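Local coordinates for protein arabinogalactan endo-1,4-beta-galactosidase (Ignisphaera aggregans, PDB 7OSK) that probably hydrolyses internal beta-1,4-galactosidic bonds of galactan and arabinogalactan, using the family 53 glycoside hydrolase domain that makes up this part of a longer protein, at residues L212-I217 against S251-D256; V38-V43 against F391-E396; W352-I357 against Q375-F380; R283-I288 against K343-G348; V131-H136 against A181-V186. All blocks are in the same frame, centred on the assembly; numbering follows the deposited sequence.

The contacts lie in or around one (beta/alpha)8 barrel. Contacts 4 and 5 join neighbouring strands and meet inside the sheet, L347 CD2 lying 3.8 Å from M185 CE. Contact 1, outside the ring of strands, touches contact 4, where K287 N probably donates to D256 O (3.1 Å). Contact 2 joins the two ends of the modelled chain; its F391 CE2 packs 3.6 Å from L377 CD1 of contact 3. Contacts 1 and 3 lie on opposite sides of the chain's centre, their centres about 33 Å apart. Contact 3 sits at the barrel end where this fold has its active sites: the W352 side chain is about 4 Å from a hexane-1,6-diol, probably from the crystallisation liquor, and the W356 side chain about 9 Å from the calcium ion.

Contact 1 (L212-I217 against S251-D256); sequences LLKAAI and SGVSFD
K214 reaches out from helix 206-223 to the chain leaving the next helix, where its NZ donates a 2.7 Å hydrogen bond to S251 O. CG lies anti to the carbonyl carbon (chi1 -77°), and every later torsion is extended, which makes the side chain a straight rod. The amine arrives in the plane of the S251 carbonyl, with a C=O...N angle of 153°. K214 CE, one bond back, lies 3.1 Å from S251 O and also packs on G252 C. G252 has positive phi and ends helix 238-250 in a Schellman motif, so the lysine spans onto a helix C-terminus; the hydroxyl of S251 turns back to R247 O and W206 NE1. Beside the rod runs an apolar strip. I217 CD1, anti to CA (chi2 170°), extends to 3.9 Å from V253 CG1, the two side chains crossing at about a right angle. L213 CD2 reaches the same methyl at 4.2 Å, and L248 of helix 238-250 also packs on V253. I217 CD1 further lies 3.5 Å from S254 O. The contact joins helix 206-223 to the loop between helix 238-250 and strand 257-261, a buried methyl cluster on one side and a partly exposed lysine on the other. A positive amine on the S251 carbonyl, just past a helix C-terminus, is probably favoured by the helix dipole, so the bond is likely to have an electrostatic part.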
# COMPACT_ATOMS: atom_id res chain seq x y z
N LEU A 212 0.29 20.35 -8.86
CA LEU A 212 -0.62 19.20 -8.95
C LEU A 212 -0.73 18.50 -7.60
O LEU A 212 -1.81 18.04 -7.22
CB LEU A 212 -0.13 18.22 -10.01
CG LEU A 212 -0.22 18.70 -11.46
CD1 LEU A 212 0.44 17.72 -12.41
CD2 LEU A 212 -1.67 18.93 -11.86
N LEU A 213 0.38 18.43 -6.88
CA LEU A 213 0.39 17.79 -5.57
C LEU A 213 -0.47 18.59 -4.60
O LEU A 213 -1.28 18.03 -3.86
CB LEU A 213 1.82 17.66 -5.05
CG LEU A 213 2.18 16.40 -4.26
CD1 LEU A 213 1.89 15.13 -5.05
CD2 LEU A 213 3.66 16.44 -3.88
N LYS A 214 -0.31 19.91 -4.62
CA LYS A 214 -1.11 20.80 -3.78
C LYS A 214 -2.59 20.76 -4.15
O LYS A 214 -3.45 20.80 -3.28
CB LYS A 214 -0.59 22.24 -3.89
CG LYS A 214 0.67 22.52 -3.10
CD LYS A 214 1.09 23.97 -3.24
CE LYS A 214 2.28 24.30 -2.36
NZ LYS A 214 2.74 25.70 -2.53
N ALA A 215 -2.87 20.68 -5.45
CA ALA A 215 -4.24 20.68 -5.96
C ALA A 215 -5.04 19.50 -5.41
O ALA A 215 -6.20 19.66 -5.01
CB ALA A 215 -4.23 20.64 -7.47
N ALA A 216 -4.42 18.33 -5.39
CA ALA A 216 -5.06 17.15 -4.83
C ALA A 216 -5.31 17.33 -3.34
O ALA A 216 -6.38 17.01 -2.84
CB ALA A 216 -4.21 15.92 -5.07
N ILE A 217 -4.31 17.86 -2.64
CA ILE A 217 -4.42 18.06 -1.20
C ILE A 217 -5.53 19.05 -0.87
O ILE A 217 -6.29 18.83 0.07
CB ILE A 217 -3.08 18.55 -0.60
CG1 ILE A 217 -2.01 17.47 -0.77
CG2 ILE A 217 -3.24 18.88 0.88
CD1 ILE A 217 -0.61 17.93 -0.45
N SER A 251 8.43 23.87 -0.45
CA SER A 251 7.55 24.27 -1.55
C SER A 251 6.13 24.58 -1.07
O SER A 251 5.27 24.98 -1.87
CB SER A 251 7.50 23.19 -2.62
OG SER A 251 8.76 23.03 -3.25
N GLY A 252 5.88 24.39 0.22
CA GLY A 252 4.58 24.69 0.80
C GLY A 252 3.64 23.50 0.80
O GLY A 252 2.48 23.63 1.19
N VAL A 253 4.13 22.34 0.37
CA VAL A 253 3.33 21.13 0.37
C VAL A 253 3.09 20.66 1.80
O VAL A 253 4.03 20.24 2.49
CB VAL A 253 3.99 20.00 -0.45
CG1 VAL A 253 3.16 18.72 -0.37
CG2 VAL A 253 4.17 20.42 -1.89
N SER A 254 1.84 20.75 2.24
CA SER A 254 1.47 20.34 3.59
C SER A 254 1.00 18.89 3.60
O SER A 254 0.06 18.53 2.89
CB SER A 254 0.39 21.26 4.15
OG SER A 254 -0.75 21.28 3.31
N PHE A 255 1.66 18.07 4.40
CA PHE A 255 1.28 16.67 4.56
C PHE A 255 1.64 16.21 5.96
O PHE A 255 2.40 16.89 6.66
CB PHE A 255 1.97 15.80 3.51
CG PHE A 255 3.46 15.81 3.59
CD1 PHE A 255 4.19 16.90 3.12
CD2 PHE A 255 4.15 14.74 4.14
CE1 PHE A 255 5.56 16.92 3.20
CE2 PHE A 255 5.53 14.76 4.22
CZ PHE A 255 6.24 15.85 3.75
N ASP A 256 1.11 15.07 6.36
CA ASP A 256 1.24 14.60 7.74
C ASP A 256 2.14 13.37 7.85
O ASP A 256 2.89 13.23 8.82
CB ASP A 256 -0.14 14.27 8.32
CG ASP A 256 -1.10 15.44 8.22
OD1 ASP A 256 -0.96 16.39 9.02
OD2 ASP A 256 -2.00 15.41 7.35

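Contact 2 (V38-V43 against F391-E396); sequences VIINPV and FRLVYE
V43 and V394 are joined by the one hydrogen bond of this contact: V43 N donates to V394 O over 2.8 Å, nearly straight at 172°, with the donor tilted 22° from the carbonyl plane. Side-chain packing is mainly apolar. The same two valines lie side by side, pointing the same way, V43 CG2 being 3.9 Å from V394 CG1. In I40, chi1 168° puts CG1 anti to the backbone N and CG2 between N and the carbonyl carbon, with CG2 3.6 Å from L393 CB; I40 CD1 reaches V394 CG1 at 4.0 Å. The chain before the first barrel strand, 51-55, is thereby fastened to the end of the short helix 390-393 and the residues after it, on the barrel's outside. An alanine at I40 would probably open a gap beside L393 and V394, since CG2 and CD1 supply its side-chain contacts with both. On the more exposed side, the proline meets polar groups: the side chains of P42 and E396 cross at about a right angle, P42 CB 3.9 Å from E396 CD, and P42 CA lies 3.5 Å from V394 O.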
# COMPACT_ATOMS: atom_id res chain seq x y z
N VAL A 38 4.48 -21.14 14.30
CA VAL A 38 5.29 -19.94 14.13
C VAL A 38 5.71 -19.35 15.48
O VAL A 38 4.87 -18.93 16.27
CB VAL A 38 4.52 -18.87 13.33
CG1 VAL A 38 5.30 -17.56 13.29
CG2 VAL A 38 4.25 -19.36 11.92
N ILE A 39 7.02 -19.31 15.71
CA ILE A 39 7.58 -18.69 16.90
C ILE A 39 7.80 -17.21 16.64
O ILE A 39 8.25 -16.82 15.56
CB ILE A 39 8.91 -19.36 17.33
CG1 ILE A 39 8.66 -20.80 17.80
CG2 ILE A 39 9.59 -18.57 18.44
CD1 ILE A 39 8.67 -21.83 16.69
N ILE A 40 7.49 -16.38 17.63
CA ILE A 40 7.59 -14.94 17.48
C ILE A 40 7.79 -14.25 18.83
O ILE A 40 7.14 -14.60 19.81
CB ILE A 40 6.32 -14.36 16.80
CG1 ILE A 40 6.30 -12.83 16.91
CG2 ILE A 40 5.06 -14.96 17.41
CD1 ILE A 40 5.18 -12.19 16.13
N ASN A 41 8.70 -13.29 18.86
CA ASN A 41 8.94 -12.50 20.06
C ASN A 41 7.98 -11.31 20.13
O ASN A 41 7.70 -10.68 19.11
CB ASN A 41 10.39 -12.01 20.10
CG ASN A 41 11.26 -12.85 20.99
OD1 ASN A 41 11.58 -12.45 22.12
ND2 ASN A 41 11.65 -14.03 20.51
N PRO A 42 7.47 -11.00 21.33
CA PRO A 42 6.66 -9.78 21.42
C PRO A 42 7.51 -8.53 21.22
O PRO A 42 8.73 -8.59 21.40
CB PRO A 42 6.08 -9.83 22.83
CG PRO A 42 6.15 -11.27 23.21
CD PRO A 42 7.38 -11.80 22.56
N VAL A 43 6.88 -7.42 20.83
CA VAL A 43 7.56 -6.14 20.69
C VAL A 43 7.23 -5.26 21.90
O VAL A 43 6.14 -4.70 21.98
CB VAL A 43 7.15 -5.42 19.39
CG1 VAL A 43 7.89 -4.09 19.27
CG2 VAL A 43 7.43 -6.30 18.19
N PHE A 391 0.46 -9.91 13.45
CA PHE A 391 -0.12 -8.62 13.81
C PHE A 391 -0.87 -8.67 15.15
O PHE A 391 -1.49 -7.69 15.55
CB PHE A 391 -1.08 -8.16 12.71
CG PHE A 391 -0.47 -8.16 11.33
CD1 PHE A 391 0.26 -7.07 10.88
CD2 PHE A 391 -0.63 -9.25 10.49
CE1 PHE A 391 0.82 -7.07 9.62
CE2 PHE A 391 -0.08 -9.25 9.22
CZ PHE A 391 0.65 -8.16 8.79
N ARG A 392 -0.81 -9.82 15.82
CA ARG A 392 -1.46 -10.00 17.11
C ARG A 392 -0.45 -10.52 18.13
O ARG A 392 -0.52 -10.17 19.32
CB ARG A 392 -2.64 -10.97 16.99
CG ARG A 392 -3.45 -11.17 18.26
CD ARG A 392 -4.38 -12.37 18.13
NE ARG A 392 -3.64 -13.63 18.09
CZ ARG A 392 -4.16 -14.80 17.74
NH1 ARG A 392 -5.43 -14.89 17.38
NH2 ARG A 392 -3.40 -15.89 17.74
N LEU A 393 0.48 -11.34 17.67
CA LEU A 393 1.45 -11.97 18.55
C LEU A 393 2.62 -11.04 18.87
O LEU A 393 3.49 -11.39 19.68
CB LEU A 393 1.97 -13.26 17.91
CG LEU A 393 0.95 -14.40 17.80
CD1 LEU A 393 1.53 -15.55 16.99
CD2 LEU A 393 0.53 -14.88 19.18
N VAL A 394 2.65 -9.87 18.25
CA VAL A 394 3.65 -8.86 18.59
C VAL A 394 3.29 -8.21 19.93
O VAL A 394 4.11 -7.50 20.52
CB VAL A 394 3.79 -7.76 17.51
CG1 VAL A 394 4.64 -8.26 16.35
CG2 VAL A 394 2.42 -7.27 17.02
N TYR A 395 2.07 -8.46 20.39
CA TYR A 395 1.62 -8.01 21.71
C TYR A 395 1.70 -9.15 22.72
O TYR A 395 2.03 -10.28 22.37
CB TYR A 395 0.19 -7.47 21.64
CG TYR A 395 0.06 -6.23 20.79
CD1 TYR A 395 -0.01 -6.32 19.41
CD2 TYR A 395 0.00 -4.97 21.37
CE1 TYR A 395 -0.13 -5.20 18.63
CE2 TYR A 395 -0.12 -3.84 20.59
CZ TYR A 395 -0.19 -3.96 19.22
OH TYR A 395 -0.31 -2.84 18.43
N GLU A 396 1.39 -8.84 23.98
CA GLU A 396 1.45 -9.82 25.05
C GLU A 396 0.54 -9.41 26.21
O GLU A 396 -0.55 -9.97 26.38
CB GLU A 396 2.89 -9.97 25.55
CG GLU A 396 3.57 -8.65 25.87
CD GLU A 396 4.98 -8.83 26.39
OE1 GLU A 396 5.28 -9.90 26.97
OE2 GLU A 396 5.80 -7.90 26.23

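Contact 3 (W352-I357 against Q375-F380); sequences WGATWI and QALFDF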
# COMPACT_ATOMS: atom_id res chain seq x y z
N TRP A 352 1.81 -5.63 1.79
CA TRP A 352 1.25 -5.51 0.45
C TRP A 352 1.07 -6.87 -0.22
O TRP A 352 1.94 -7.74 -0.13
CB TRP A 352 2.14 -4.62 -0.43
CG TRP A 352 1.48 -4.22 -1.72
CD1 TRP A 352 0.65 -3.15 -1.92
CD2 TRP A 352 1.59 -4.88 -2.98
NE1 TRP A 352 0.24 -3.11 -3.23
CE2 TRP A 352 0.80 -4.16 -3.90
CE3 TRP A 352 2.27 -6.01 -3.42
CZ2 TRP A 352 0.68 -4.53 -5.23
CZ3 TRP A 352 2.15 -6.38 -4.75
CH2 TRP A 352 1.36 -5.65 -5.64
N GLY A 353 -0.06 -7.05 -0.89
CA GLY A 353 -0.37 -8.29 -1.57
C GLY A 353 -0.74 -9.39 -0.59
O GLY A 353 -0.54 -10.57 -0.86
N ALA A 354 -1.28 -8.99 0.55
CA ALA A 354 -1.61 -9.91 1.63
C ALA A 354 -2.72 -10.88 1.25
O ALA A 354 -2.74 -12.03 1.70
CB ALA A 354 -2.00 -9.14 2.88
N THR A 355 -3.65 -10.40 0.43
CA THR A 355 -4.84 -11.17 0.07
C THR A 355 -4.77 -11.68 -1.37
O THR A 355 -5.74 -12.23 -1.88
CB THR A 355 -6.12 -10.33 0.22
OG1 THR A 355 -6.10 -9.25 -0.73
CG2 THR A 355 -6.21 -9.76 1.63
N TRP A 356 -3.62 -11.51 -2.01
CA TRP A 356 -3.49 -11.85 -3.42
C TRP A 356 -3.25 -13.35 -3.60
O TRP A 356 -2.15 -13.78 -3.93
CB TRP A 356 -2.36 -11.03 -4.05
CG TRP A 356 -2.52 -10.83 -5.53
CD1 TRP A 356 -3.45 -11.40 -6.34
CD2 TRP A 356 -1.72 -9.99 -6.37
NE1 TRP A 356 -3.29 -10.98 -7.63
CE2 TRP A 356 -2.23 -10.11 -7.68
CE3 TRP A 356 -0.62 -9.16 -6.15
CZ2 TRP A 356 -1.68 -9.42 -8.76
CZ3 TRP A 356 -0.07 -8.48 -7.22
CH2 TRP A 356 -0.60 -8.61 -8.51
N ILE A 357 -4.30 -14.13 -3.38
CA ILE A 357 -4.24 -15.57 -3.54
C ILE A 357 -4.37 -15.95 -5.01
O ILE A 357 -4.93 -15.19 -5.80
CB ILE A 357 -5.34 -16.27 -2.71
CG1 ILE A 357 -6.73 -15.81 -3.15
CG2 ILE A 357 -5.14 -15.99 -1.23
CD1 ILE A 357 -7.84 -16.72 -2.70
N GLN A 375 3.98 -14.56 -1.69
CA GLN A 375 4.25 -13.45 -0.77
C GLN A 375 2.98 -12.98 -0.07
O GLN A 375 3.02 -12.01 0.69
CB GLN A 375 4.88 -12.28 -1.51
CG GLN A 375 6.32 -12.50 -1.95
CD GLN A 375 6.99 -11.22 -2.39
OE1 GLN A 375 7.52 -11.12 -3.50
NE2 GLN A 375 6.98 -10.22 -1.51
N ALA A 376 1.87 -13.65 -0.33
CA ALA A 376 0.62 -13.33 0.36
C ALA A 376 0.65 -13.90 1.77
O ALA A 376 1.56 -14.64 2.12
CB ALA A 376 -0.57 -13.89 -0.41
N LEU A 377 -0.34 -13.54 2.59
CA LEU A 377 -0.45 -14.07 3.94
C LEU A 377 -1.44 -15.23 3.99
O LEU A 377 -1.77 -15.73 5.07
CB LEU A 377 -0.86 -12.96 4.92
CG LEU A 377 0.17 -11.84 5.11
CD1 LEU A 377 -0.39 -10.71 5.96
CD2 LEU A 377 1.45 -12.38 5.74
N PHE A 378 -1.90 -15.65 2.82
CA PHE A 378 -2.75 -16.83 2.67
C PHE A 378 -2.08 -17.79 1.70
O PHE A 378 -1.35 -17.35 0.81
CB PHE A 378 -4.14 -16.44 2.15
CG PHE A 378 -4.91 -15.55 3.08
CD1 PHE A 378 -4.66 -14.19 3.12
CD2 PHE A 378 -5.90 -16.06 3.90
CE1 PHE A 378 -5.38 -13.36 3.97
CE2 PHE A 378 -6.62 -15.24 4.75
CZ PHE A 378 -6.36 -13.89 4.78
N ASP A 379 -2.32 -19.09 1.85
CA ASP A 379 -1.74 -20.06 0.93
C ASP A 379 -2.56 -20.15 -0.36
O ASP A 379 -3.53 -19.41 -0.53
CB ASP A 379 -1.60 -21.44 1.59
CG ASP A 379 -2.94 -22.03 2.03
OD1 ASP A 379 -3.98 -21.77 1.39
OD2 ASP A 379 -2.93 -22.78 3.03
N PHE A 380 -2.16 -21.05 -1.24
CA PHE A 380 -2.79 -21.17 -2.56
C PHE A 380 -4.24 -21.61 -2.44
O PHE A 380 -5.07 -21.28 -3.30
CB PHE A 380 -2.01 -22.16 -3.42
CG PHE A 380 -0.53 -21.86 -3.51
CD1 PHE A 380 -0.07 -20.56 -3.33
CD2 PHE A 380 0.39 -22.86 -3.76
CE1 PHE A 380 1.28 -20.28 -3.40
CE2 PHE A 380 1.74 -22.58 -3.83
CZ PHE A 380 2.19 -21.29 -3.65
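A354 O is approached by two groups at once: L377 N donates a hydrogen bond to it at 3.0 Å (N-H...O 163°), and F378 turns the edge of its ring to it, F378 CD1 at 3.2 Å with the oxygen in the ring plane. W352-I357 leads out of strand 346-352, the eighth strand of the TIM barrel, into the long loop that also holds Q375-F380, at the end of the barrel where enzymes of this fold have their active sites. A second carbonyl, G353 O, receives a CA-H...O contact from A376 CA. Apolar contacts lie beside these: A354 CB sits 3.8 Å from L377 CD1, with V54 of strand 51-55 touching both side chains. W356, at the centre of an inverse gamma turn, has its indole NE1 bonded to A362 O and gives its carbonyl to N370 ND2; N370 is a calcium ligand, which probably places the W356 carbonyl in the second shell of the calcium site. I357 crosses F378 obliquely, with I357 CG2 anti to the carbonyl carbon and 3.6 Å from F378 CB.

Contact 4 (R283-I288 against K343-G348); sequences RYDKKI and KDKALG
Y284 offers its carbonyl oxygen to K345 NZ at 2.7 Å, though the amine's position is less sure because it lies too close to another atom of the model. D285 swings its carboxylate toward the same amine and makes a weak salt bridge, D285 OD1 to K345 NZ at 3.4 Å. K286 O lies against the lysine chain, 3.4 Å from K345 CG; the K286 side chain turns away to F255 O. K287 crosses L347 at about a right angle: chi2 -63° turns K287 CD, and K287 CG and CD both lie 3.8 Å from L347 CD1. I288 begins the parallel pairing of the seventh and eighth barrel strands: I288 N donates to K345 O at 2.9 Å, and I288 O takes L347 N at 3.0 Å. I288 CG1 lies over K345 O and, more loosely, K345 CB, and L280 and L338 of the flanking helices pack on the isoleucine. An alanine in place of K345 would probably leave D285 without its cationic mate and the Y284 carbonyl without this donor, because the bent chain beyond CB and its amine would be gone. Regular strand bonding at I288 thus gives way, earlier in the segment, to one amine drawn to a carbonyl and a carboxylate, its exact place in doubt.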
# COMPACT_ATOMS: atom_id res chain seq x y z
N ARG A 283 15.07 14.84 11.52
CA ARG A 283 15.06 15.94 10.56
C ARG A 283 13.66 16.50 10.33
O ARG A 283 13.51 17.66 9.93
CB ARG A 283 15.64 15.48 9.22
CG ARG A 283 15.98 16.63 8.29
CD ARG A 283 16.63 16.13 7.01
NE ARG A 283 17.16 17.23 6.21
CZ ARG A 283 18.40 17.70 6.29
NH1 ARG A 283 19.27 17.18 7.16
NH2 ARG A 283 18.78 18.70 5.51
N TYR A 284 12.64 15.68 10.59
CA TYR A 284 11.25 16.07 10.34
C TYR A 284 10.34 15.79 11.53
O TYR A 284 10.51 14.78 12.23
CB TYR A 284 10.72 15.33 9.11
CG TYR A 284 11.61 15.45 7.89
CD1 TYR A 284 11.79 16.67 7.26
CD2 TYR A 284 12.24 14.34 7.36
CE1 TYR A 284 12.60 16.79 6.15
CE2 TYR A 284 13.05 14.44 6.24
CZ TYR A 284 13.22 15.67 5.64
OH TYR A 284 14.02 15.79 4.53
N ASP A 285 9.38 16.68 11.75
CA ASP A 285 8.34 16.47 12.75
C ASP A 285 7.08 15.98 12.04
O ASP A 285 6.05 16.66 12.01
CB ASP A 285 8.06 17.76 13.54
CG ASP A 285 8.87 17.85 14.82
OD1 ASP A 285 9.09 16.82 15.49
OD2 ASP A 285 9.29 18.98 15.17
N LYS A 286 7.18 14.79 11.46
CA LYS A 286 6.05 14.16 10.78
C LYS A 286 6.06 12.66 11.06
O LYS A 286 7.05 12.12 11.55
CB LYS A 286 6.11 14.42 9.28
CG LYS A 286 5.89 15.87 8.91
CD LYS A 286 5.97 16.08 7.41
CE LYS A 286 5.76 17.54 7.05
NZ LYS A 286 4.44 18.05 7.51
N LYS A 287 4.94 12.01 10.75
CA LYS A 287 4.78 10.59 11.03
C LYS A 287 5.50 9.72 10.01
O LYS A 287 5.72 10.13 8.87
CB LYS A 287 3.30 10.23 11.08
CG LYS A 287 2.53 10.93 12.20
CD LYS A 287 3.04 10.53 13.58
CE LYS A 287 2.45 11.41 14.68
NZ LYS A 287 0.97 11.31 14.74
N ILE A 288 5.85 8.51 10.44
CA ILE A 288 6.60 7.57 9.62
C ILE A 288 5.79 6.30 9.40
O ILE A 288 5.37 5.65 10.36
CB ILE A 288 7.94 7.20 10.28
CG1 ILE A 288 8.63 8.44 10.85
CG2 ILE A 288 8.84 6.47 9.29
CD1 ILE A 288 8.95 9.51 9.82
N LYS A 343 10.00 5.76 17.45
CA LYS A 343 9.55 6.26 18.74
C LYS A 343 8.06 6.63 18.68
O LYS A 343 7.22 5.78 18.36
CB LYS A 343 10.40 7.46 19.18
CG LYS A 343 11.91 7.21 19.18
CD LYS A 343 12.43 6.78 20.55
CE LYS A 343 13.09 5.42 20.49
NZ LYS A 343 14.20 5.36 19.50
N ASP A 344 7.74 7.89 18.97
CA ASP A 344 6.36 8.36 18.98
C ASP A 344 5.88 8.80 17.59
O ASP A 344 4.71 9.14 17.41
CB ASP A 344 6.18 9.51 19.98
CG ASP A 344 7.31 10.52 19.90
OD1 ASP A 344 7.25 11.44 19.06
OD2 ASP A 344 8.27 10.40 20.70
N LYS A 345 6.79 8.80 16.62
CA LYS A 345 6.45 9.11 15.24
C LYS A 345 6.24 7.85 14.42
O LYS A 345 5.84 7.91 13.26
CB LYS A 345 7.54 9.98 14.60
CG LYS A 345 7.40 11.47 14.91
CD LYS A 345 8.71 12.07 15.38
CE LYS A 345 8.94 13.45 14.79
NZ LYS A 345 10.39 13.77 14.75
N ALA A 346 6.53 6.69 15.02
CA ALA A 346 6.25 5.42 14.38
C ALA A 346 4.75 5.23 14.27
O ALA A 346 4.03 5.26 15.27
CB ALA A 346 6.87 4.27 15.17
N LEU A 347 4.28 5.05 13.04
CA LEU A 347 2.86 4.96 12.75
C LEU A 347 2.45 3.51 12.55
O LEU A 347 1.51 3.02 13.18
CB LEU A 347 2.53 5.79 11.51
CG LEU A 347 1.18 6.49 11.43
CD1 LEU A 347 0.99 7.49 12.57
CD2 LEU A 347 1.09 7.19 10.09
N GLY A 348 3.17 2.82 11.66
CA GLY A 348 2.96 1.40 11.46
C GLY A 348 3.32 0.91 10.08
O GLY A 348 4.18 1.48 9.41

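Contact 5 (V131-H136 against A181-V186); sequences VLIDFH and ALPDMV
I133 and P183 form the close-packed part of this contact, I133 CG1 lying 3.5 Å from P183 CB. P183 CB also meets V131 CG1 at 3.9 Å, while L173 of helix 158-178 touches the proline from outside. Further along, V186 puts CG1, anti to the backbone N (chi1 170°), at the edge of the F135 ring and in its plane, 3.7 Å from F135 CD2. One face of that ring carries I133 CG2, offset toward the rim, and W168 meets the ring as well. On the sheet's other side, toward the barrel interior, L132 CD1 rests 3.6 Å from M185 CB. The backbones run as neighbouring parallel strands of the TIM barrel, 130-135 and 185-188: M185 N donates to V131 O at 3.2 Å, and I133 N to M185 O at 3.0 Å. CA-H...O contacts to the neighbouring strand, L132 CA to M185 O and V186 CA to I133 O, add to these. Solvent reaches the other end, where D184 is partly exposed. Its carboxylate folds back, CG anti to the carbonyl carbon (chi1 -52°), and V131 N reaches D184 OD2 at 2.9 Å, nearly in line with its C-O bond. A side-chain carboxylate thus takes up a strand amide at the start of the strand pairing. The negative charge of D184 is probably stabilised by this amide and by its partial exposure.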
# COMPACT_ATOMS: atom_id res chain seq x y z
N VAL A 131 -8.92 3.06 7.25
CA VAL A 131 -8.80 2.98 5.80
C VAL A 131 -7.81 4.00 5.23
O VAL A 131 -7.96 5.21 5.44
CB VAL A 131 -10.17 3.19 5.12
CG1 VAL A 131 -10.04 3.15 3.60
CG2 VAL A 131 -11.16 2.14 5.60
N LEU A 132 -6.81 3.49 4.51
CA LEU A 132 -5.87 4.32 3.75
C LEU A 132 -6.12 4.13 2.26
O LEU A 132 -5.97 3.02 1.75
CB LEU A 132 -4.42 3.97 4.11
CG LEU A 132 -3.31 4.47 3.17
CD1 LEU A 132 -3.26 5.99 3.11
CD2 LEU A 132 -1.97 3.90 3.61
N ILE A 133 -6.49 5.20 1.58
CA ILE A 133 -6.73 5.14 0.14
C ILE A 133 -5.55 5.71 -0.62
O ILE A 133 -5.07 6.80 -0.32
CB ILE A 133 -8.02 5.88 -0.26
CG1 ILE A 133 -9.25 5.12 0.23
CG2 ILE A 133 -8.09 6.08 -1.78
CD1 ILE A 133 -9.43 3.73 -0.38
N ASP A 134 -5.10 4.95 -1.61
CA ASP A 134 -3.93 5.28 -2.40
C ASP A 134 -4.32 5.62 -3.83
O ASP A 134 -4.36 4.75 -4.70
CB ASP A 134 -2.94 4.10 -2.36
CG ASP A 134 -1.80 4.26 -3.36
OD1 ASP A 134 -1.39 5.40 -3.63
OD2 ASP A 134 -1.31 3.22 -3.86
N PHE A 135 -4.62 6.89 -4.08
CA PHE A 135 -4.93 7.36 -5.42
C PHE A 135 -3.67 7.38 -6.29
O PHE A 135 -2.85 8.28 -6.17
CB PHE A 135 -5.56 8.75 -5.38
CG PHE A 135 -6.87 8.81 -4.66
CD1 PHE A 135 -8.00 8.22 -5.19
CD2 PHE A 135 -6.97 9.47 -3.44
CE1 PHE A 135 -9.21 8.28 -4.53
CE2 PHE A 135 -8.18 9.53 -2.77
CZ PHE A 135 -9.30 8.94 -3.32
N HIS A 136 -3.54 6.39 -7.17
CA HIS A 136 -2.39 6.33 -8.06
C HIS A 136 -2.40 7.49 -9.06
O HIS A 136 -1.36 7.83 -9.63
CB HIS A 136 -2.36 5.00 -8.82
CG HIS A 136 -1.92 3.84 -7.98
ND1 HIS A 136 -1.07 2.86 -8.45
CD2 HIS A 136 -2.21 3.50 -6.70
CE1 HIS A 136 -0.85 1.98 -7.49
NE2 HIS A 136 -1.53 2.34 -6.42
N ALA A 181 -17.45 5.39 3.59
CA ALA A 181 -16.14 4.80 3.34
C ALA A 181 -15.07 5.87 3.25
O ALA A 181 -14.05 5.69 2.57
CB ALA A 181 -16.17 3.97 2.06
N LEU A 182 -15.29 6.99 3.92
CA LEU A 182 -14.30 8.06 3.97
C LEU A 182 -13.01 7.53 4.59
O LEU A 182 -13.02 7.05 5.72
CB LEU A 182 -14.82 9.25 4.77
CG LEU A 182 -13.94 10.50 4.71
CD1 LEU A 182 -14.03 11.14 3.33
CD2 LEU A 182 -14.32 11.49 5.79
N PRO A 183 -11.89 7.62 3.85
CA PRO A 183 -10.62 7.11 4.40
C PRO A 183 -10.02 8.02 5.46
O PRO A 183 -10.03 9.24 5.31
CB PRO A 183 -9.72 7.04 3.17
CG PRO A 183 -10.23 8.09 2.26
CD PRO A 183 -11.72 8.12 2.47
N ASP A 184 -9.49 7.42 6.52
CA ASP A 184 -8.82 8.17 7.58
C ASP A 184 -7.56 8.83 7.04
O ASP A 184 -7.19 9.92 7.47
CB ASP A 184 -8.47 7.26 8.76
CG ASP A 184 -9.66 6.45 9.25
OD1 ASP A 184 -10.44 6.97 10.07
OD2 ASP A 184 -9.81 5.29 8.80
N MET A 185 -6.93 8.16 6.08
CA MET A 185 -5.70 8.66 5.46
C MET A 185 -5.76 8.57 3.94
O MET A 185 -6.28 7.60 3.39
CB MET A 185 -4.49 7.88 5.98
CG MET A 185 -4.18 8.17 7.43
SD MET A 185 -2.67 7.40 8.03
CE MET A 185 -2.57 8.17 9.65
N VAL A 186 -5.22 9.58 3.28
CA VAL A 186 -5.14 9.60 1.83
C VAL A 186 -3.69 9.69 1.39
O VAL A 186 -2.88 10.40 1.98
CB VAL A 186 -5.95 10.78 1.24
CG1 VAL A 186 -5.66 10.95 -0.26
CG2 VAL A 186 -7.43 10.56 1.48